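Local coordinates for multidrug resistance protein (Vibrio cholerae, PDB 1YC9), which forms the trimeric outer membrane channel of a multidrug efflux system and probably contributes to resistance against puromycin, acriflavine and tetraphenylarsonium chloride, at residues E203-G208 / N411-V416. The protein carries 1 engineered substitution. Sequence-based numbering, arbitrary orientation.
Sequences EAELLG and NQRALV
The guanidinium of Arg413 receives Glu205 at its edge, where OE2 of the carboxylate lies in the guanidinium plane. The two flat groups stand nearly perpendicular, with their planes 80° apart. Arg413 NH1 meets Glu205 OE2 from above the carboxylate plane, 40° out of it. This is a short salt bridge: Arg413 NH1 to Glu205 OE2 is 2.6 Å, and its hydrogen bond is nearly straight at 169°. Arg413 NH2 adds a weak, bent bond of 3.3 Å to the same Glu205 OE2. Both terminal nitrogens turn to one carboxylate oxygen, NH1 firmly and NH2 weakly, unlike a paired, two-oxygen bridge. Glu205 CG also rests 3.4 Å from Arg413 NH1. Both side chains bend to meet, Glu205 at chi2 and Arg413 at chi3. They span a wide gap, since the CA atoms of Glu205 and Arg413 are 11.9 Å apart. Within these two segments the contact is this one ion pair, near the surface. Arg413 NE is bonded to Asn160 OD1 of helix 117-183, which probably helps fix the turn of the guanidinium. The bridge joins helices 189-223 and 398-433 of the long alpha-helical barrel of the outer membrane factor fold, well away from the beta strands. Val416 packs on helix 117-183 and Asn411 on helix 326-391, while Ala204 and Leu207 touch Thr373 and Ala368 of a neighbouring subunit.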
loop_
_atom_site.group_PDB
_atom_site.type_symbol
_atom_site.label_atom_id
_atom_site.label_comp_id
_atom_site.label_asym_id
_atom_site.label_seq_id
_atom_site.Cartn_x
_atom_site.Cartn_y
_atom_site.Cartn_z
ATOM N N GLU A 203 -12.486 -36.311 9.456
ATOM C CA GLU A 203 -12.678 -35.580 10.688
ATOM C C GLU A 203 -11.657 -34.449 10.869
ATOM O O GLU A 203 -12.010 -33.386 11.362
ATOM C CB GLU A 203 -12.633 -36.485 11.918
ATOM C CG GLU A 203 -13.249 -35.747 13.100
ATOM C CD GLU A 203 -13.611 -36.653 14.259
ATOM O OE1 GLU A 203 -13.690 -37.878 14.070
ATOM O OE2 GLU A 203 -13.798 -36.114 15.346
ATOM N N ALA A 204 -10.409 -34.692 10.498
ATOM C CA ALA A 204 -9.398 -33.648 10.536
ATOM C C ALA A 204 -9.782 -32.462 9.647
ATOM O O ALA A 204 -9.653 -31.314 10.065
ATOM C CB ALA A 204 -8.078 -34.178 10.127
ATOM N N GLU A 205 -10.306 -32.757 8.467
ATOM C CA GLU A 205 -10.847 -31.719 7.572
ATOM C C GLU A 205 -11.981 -30.934 8.208
ATOM O O GLU A 205 -11.993 -29.699 8.167
ATOM C CB GLU A 205 -11.257 -32.348 6.248
ATOM C CG GLU A 205 -11.593 -31.336 5.151
ATOM C CD GLU A 205 -10.419 -30.997 4.232
ATOM O OE1 GLU A 205 -9.298 -31.542 4.407
ATOM O OE2 GLU A 205 -10.613 -30.154 3.330
ATOM N N LEU A 206 -12.918 -31.617 8.850
ATOM C CA LEU A 206 -13.975 -30.990 9.586
ATOM C C LEU A 206 -13.496 -30.049 10.702
ATOM O O LEU A 206 -14.065 -28.934 10.891
ATOM C CB LEU A 206 -14.914 -32.045 10.159
ATOM C CG LEU A 206 -16.134 -31.551 10.924
ATOM C CD1 LEU A 206 -17.021 -30.680 10.072
ATOM C CD2 LEU A 206 -16.947 -32.725 11.549
ATOM N N LEU A 207 -12.434 -30.457 11.407
ATOM C CA LEU A 207 -11.939 -29.655 12.483
ATOM C C LEU A 207 -11.311 -28.369 11.933
ATOM O O LEU A 207 -11.503 -27.297 12.508
ATOM C CB LEU A 207 -10.929 -30.432 13.310
ATOM C CG LEU A 207 -11.534 -31.534 14.190
ATOM C CD1 LEU A 207 -10.390 -32.241 14.870
ATOM C CD2 LEU A 207 -12.520 -31.008 15.247
ATOM N N GLY A 208 -10.655 -28.494 10.799
ATOM C CA GLY A 208 -10.068 -27.359 10.103
ATOM C C GLY A 208 -11.162 -26.397 9.649
ATOM O O GLY A 208 -11.009 -25.202 9.820
ATOM N N ASN A 411 -16.714 -33.734 -5.277
ATOM C CA ASN A 411 -17.702 -33.068 -6.125
ATOM C C ASN A 411 -18.748 -32.297 -5.333
ATOM O O ASN A 411 -19.134 -31.224 -5.731
ATOM C CB ASN A 411 -18.365 -34.062 -7.092
ATOM C CG ASN A 411 -17.381 -34.705 -8.048
ATOM O OD1 ASN A 411 -16.479 -34.062 -8.496
ATOM N ND2 ASN A 411 -17.626 -35.938 -8.435
ATOM N N GLN A 412 -19.138 -32.797 -4.167
ATOM C CA GLN A 412 -20.067 -32.117 -3.303
ATOM C C GLN A 412 -19.466 -30.821 -2.796
ATOM O O GLN A 412 -20.139 -29.823 -2.722
ATOM C CB GLN A 412 -20.457 -32.987 -2.109
ATOM C CG GLN A 412 -21.411 -34.093 -2.436
ATOM C CD GLN A 412 -21.654 -35.004 -1.225
ATOM O OE1 GLN A 412 -20.731 -35.273 -0.400
ATOM N NE2 GLN A 412 -22.889 -35.479 -1.107
ATOM N N ARG A 413 -18.187 -30.841 -2.437
ATOM C CA ARG A 413 -17.548 -29.623 -1.987
ATOM C C ARG A 413 -17.424 -28.615 -3.116
ATOM O O ARG A 413 -17.669 -27.422 -2.895
ATOM C CB ARG A 413 -16.210 -29.957 -1.372
ATOM C CG ARG A 413 -16.487 -30.605 -0.044
ATOM C CD ARG A 413 -15.279 -30.847 0.767
ATOM N NE ARG A 413 -14.874 -29.631 1.477
ATOM C CZ ARG A 413 -13.690 -29.528 2.086
ATOM N NH1 ARG A 413 -12.873 -30.576 2.060
ATOM N NH2 ARG A 413 -13.326 -28.412 2.715
ATOM N N ALA A 414 -17.064 -29.092 -4.304
ATOM C CA ALA A 414 -16.974 -28.235 -5.490
ATOM C C ALA A 414 -18.306 -27.590 -5.745
ATOM O O ALA A 414 -18.396 -26.405 -6.008
ATOM C CB ALA A 414 -16.477 -29.016 -6.700
ATOM N N LEU A 415 -19.370 -28.371 -5.648
ATOM C CA LEU A 415 -20.710 -27.812 -5.830
ATOM C C LEU A 415 -21.083 -26.755 -4.837
ATOM O O LEU A 415 -21.575 -25.703 -5.224
ATOM C CB LEU A 415 -21.747 -28.933 -5.851
ATOM C CG LEU A 415 -23.176 -28.470 -6.102
ATOM C CD1 LEU A 415 -23.295 -27.650 -7.373
ATOM C CD2 LEU A 415 -24.076 -29.710 -6.163
ATOM N N VAL A 416 -20.856 -27.006 -3.549
ATOM C CA VAL A 416 -21.172 -26.052 -2.492
ATOM C C VAL A 416 -20.355 -24.775 -2.756
ATOM O O VAL A 416 -20.837 -23.677 -2.566
ATOM C CB VAL A 416 -20.804 -26.665 -1.112
ATOM C CG1 VAL A 416 -20.293 -25.648 -0.138
ATOM C CG2 VAL A 416 -21.974 -27.475 -0.545
#